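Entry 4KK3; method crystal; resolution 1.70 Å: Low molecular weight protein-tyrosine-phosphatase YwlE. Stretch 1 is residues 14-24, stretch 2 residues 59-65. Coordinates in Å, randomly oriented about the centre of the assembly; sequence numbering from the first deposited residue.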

# COMPACT_ATOMS: atom_id res chain seq x y z
N SER A 14 -2.72 2.90 -2.28
CA SER A 14 -2.59 2.19 -1.02
C SER A 14 -3.84 1.39 -0.59
O SER A 14 -3.67 0.30 -0.05
CB SER A 14 -1.96 3.02 0.12
OG SER A 14 -2.77 4.09 0.57
N PRO A 15 -5.07 1.90 -0.85
CA PRO A 15 -6.23 1.04 -0.57
C PRO A 15 -6.29 -0.17 -1.50
O PRO A 15 -6.70 -1.24 -1.04
CB PRO A 15 -7.44 1.95 -0.84
CG PRO A 15 -6.91 3.34 -0.72
CD PRO A 15 -5.50 3.26 -1.23
N MSE A 16 -5.92 -0.02 -2.77
CA MSE A 16 -5.84 -1.19 -3.65
C MSE A 16 -4.79 -2.17 -3.14
O MSE A 16 -5.02 -3.36 -3.10
CB MSE A 16 -5.54 -0.80 -5.10
CG MSE A 16 -6.80 -0.37 -5.88
SE MSE A 16 -6.51 -0.23 -7.82
CE MSE A 16 -5.45 1.35 -7.76
N ALA A 17 -3.63 -1.66 -2.74
CA ALA A 17 -2.59 -2.56 -2.24
C ALA A 17 -3.02 -3.33 -0.99
O ALA A 17 -2.77 -4.54 -0.87
CB ALA A 17 -1.31 -1.77 -1.95
N GLU A 18 -3.64 -2.63 -0.05
CA GLU A 18 -4.15 -3.23 1.18
C GLU A 18 -5.15 -4.36 0.88
O GLU A 18 -5.06 -5.45 1.43
CB GLU A 18 -4.84 -2.14 2.02
CG GLU A 18 -5.58 -2.67 3.25
CD GLU A 18 -6.29 -1.57 4.05
OE1 GLU A 18 -6.32 -0.41 3.61
OE2 GLU A 18 -6.83 -1.89 5.13
N ALA A 19 -6.10 -4.10 -0.01
CA ALA A 19 -7.13 -5.11 -0.29
C ALA A 19 -6.55 -6.29 -1.05
O ALA A 19 -6.88 -7.45 -0.75
CB ALA A 19 -8.28 -4.48 -1.05
N LEU A 20 -5.72 -6.01 -2.05
CA LEU A 20 -5.04 -7.07 -2.80
C LEU A 20 -4.13 -7.91 -1.88
O LEU A 20 -4.16 -9.15 -1.93
CB LEU A 20 -4.22 -6.49 -3.96
CG LEU A 20 -4.98 -5.88 -5.14
CD1 LEU A 20 -4.03 -5.12 -6.05
CD2 LEU A 20 -5.67 -6.99 -5.92
N PHE A 21 -3.33 -7.24 -1.05
CA PHE A 21 -2.43 -7.98 -0.17
C PHE A 21 -3.14 -8.80 0.92
O PHE A 21 -2.69 -9.90 1.27
CB PHE A 21 -1.38 -7.06 0.45
CG PHE A 21 -0.27 -7.80 1.14
CD1 PHE A 21 0.59 -8.60 0.41
CD2 PHE A 21 -0.10 -7.70 2.50
CE1 PHE A 21 1.62 -9.31 1.04
CE2 PHE A 21 0.93 -8.39 3.14
CZ PHE A 21 1.77 -9.19 2.41
N LYS A 22 -4.22 -8.27 1.47
CA LYS A 22 -4.99 -9.01 2.47
C LYS A 22 -5.48 -10.33 1.89
O LYS A 22 -5.42 -11.37 2.54
CB LYS A 22 -6.17 -8.20 2.99
CG LYS A 22 -5.79 -7.13 4.02
CD LYS A 22 -6.98 -6.22 4.27
CE LYS A 22 -6.78 -5.34 5.50
NZ LYS A 22 -7.93 -4.40 5.66
N SER A 23 -5.94 -10.28 0.64
CA SER A 23 -6.43 -11.47 -0.05
C SER A 23 -5.31 -12.49 -0.28
O SER A 23 -5.47 -13.67 0.03
CB SER A 23 -7.05 -11.09 -1.39
OG SER A 23 -7.56 -12.24 -2.04
N ILE A 24 -4.21 -12.00 -0.84
CA ILE A 24 -3.02 -12.81 -1.11
C ILE A 24 -2.48 -13.43 0.17
O ILE A 24 -2.17 -14.63 0.22
CB ILE A 24 -1.91 -11.93 -1.75
CG1 ILE A 24 -2.21 -11.65 -3.22
CG2 ILE A 24 -0.55 -12.61 -1.64
CD1 ILE A 24 -1.40 -10.49 -3.78
N HIS A 59 -13.10 -9.85 -8.15
CA HIS A 59 -13.88 -10.36 -7.03
C HIS A 59 -13.32 -9.99 -5.66
O HIS A 59 -13.39 -10.77 -4.72
CB HIS A 59 -14.11 -11.88 -7.15
CG HIS A 59 -14.70 -12.28 -8.46
ND1 HIS A 59 -16.05 -12.55 -8.61
CD2 HIS A 59 -14.15 -12.43 -9.68
CE1 HIS A 59 -16.29 -12.86 -9.87
NE2 HIS A 59 -15.16 -12.80 -10.54
N ILE A 60 -12.76 -8.79 -5.56
CA ILE A 60 -12.30 -8.29 -4.28
C ILE A 60 -13.06 -7.02 -3.97
O ILE A 60 -13.18 -6.15 -4.83
CB ILE A 60 -10.79 -7.97 -4.32
CG1 ILE A 60 -9.98 -9.27 -4.45
CG2 ILE A 60 -10.37 -7.22 -3.06
CD1 ILE A 60 -8.47 -9.06 -4.55
N ALA A 61 -13.59 -6.90 -2.75
CA ALA A 61 -14.35 -5.71 -2.38
C ALA A 61 -13.43 -4.66 -1.80
O ALA A 61 -12.65 -4.94 -0.90
CB ALA A 61 -15.45 -6.07 -1.37
N LEU A 62 -13.50 -3.45 -2.33
CA LEU A 62 -12.68 -2.37 -1.82
C LEU A 62 -13.58 -1.36 -1.12
O LEU A 62 -13.97 -0.34 -1.70
CB LEU A 62 -11.88 -1.73 -2.95
CG LEU A 62 -10.94 -0.58 -2.57
CD1 LEU A 62 -10.01 -1.02 -1.43
CD2 LEU A 62 -10.16 -0.14 -3.81
N ASN A 63 -13.95 -1.69 0.11
CA ASN A 63 -14.83 -0.85 0.92
C ASN A 63 -13.95 -0.10 1.90
O ASN A 63 -13.60 -0.62 2.96
CB ASN A 63 -15.85 -1.70 1.68
CG ASN A 63 -16.91 -0.86 2.39
OD1 ASN A 63 -16.81 0.36 2.45
ND2 ASN A 63 -17.92 -1.52 2.94
N HIS A 64 -13.62 1.12 1.53
CA HIS A 64 -12.50 1.77 2.17
C HIS A 64 -12.82 3.20 2.56
O HIS A 64 -13.47 3.93 1.81
CB HIS A 64 -11.32 1.78 1.20
CG HIS A 64 -10.17 2.59 1.68
ND1 HIS A 64 -9.31 2.15 2.66
CD2 HIS A 64 -9.74 3.83 1.33
CE1 HIS A 64 -8.39 3.08 2.89
NE2 HIS A 64 -8.63 4.10 2.09
N VAL A 65 -12.33 3.59 3.72
CA VAL A 65 -12.44 4.97 4.16
C VAL A 65 -11.04 5.53 4.36
O VAL A 65 -10.22 4.91 5.04
CB VAL A 65 -13.24 5.07 5.46
CG1 VAL A 65 -13.11 6.44 6.05
CG2 VAL A 65 -14.70 4.76 5.20

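Stretch 2 is an extended loop that packs against one side of the helix in stretch 1. No hydrogen bond joins the two, so the contact rests on van der Waals packing and one CH-pi interaction. The two stretches bury 385 Å² between them, both sides summed.

His-59 makes no contact with the helix. Ile-60 is the first residue of stretch 2 to touch the helix, and it has the largest area covered in stretch 2. Its CA-to-CB bond points toward the helix. Ile-60 CG2 lies 4.0 Å from Ala-19 CB. Ile-60 CD1 reaches further along the helix, 3.7 Å from Leu-20 CD2 and 4.0 Å from Ser-23 CB. Leu-20 starts sideways, but the end of its side chain comes nearer to the loop.

Ala-61 points away, between Ile-60 and Leu-62, which both point toward the helix; it contributes little. Its carbonyl atom Ala-61 O is 4.4 Å from Ala-19 CB.

Leu-62 turns back toward the helix. Leu-62 CA is 6.4 Å from Ala-19 CA. Leu-62 CD1 sits 3.9 Å from Ala-19 CB and 4.0 Å from Pro-15 CB. Leu-62 CD1 also lies 3.3 Å from Pro-15 O, which accepts the helical hydrogen bond from Ala-19 N at 3.1 Å. The other methyl, Leu-62 CD2, is 4.0 Å from Met-16 CG; Met-16 is selenomethionine.

Asn-63 is out of reach. His-64 points toward the helix and lays one ring face against Pro-15. Pro-15 CB is 3.7 Å from the centroid of the His-64 ring and 9° off the ring normal, a CH-pi contact over the face. Pro-15 CG is 3.4 Å from His-64 NE2. Glu-18 OE1 approaches the ring obliquely, 4.0 Å from His-64 ND1, without a hydrogen bond. Glu-18 OE1 is hydrogen-bonded elsewhere in the structure, and Glu-18 OE2 forms a salt bridge with Lys-22 NZ at 2.8 Å within the helix. Val-65 makes no contact.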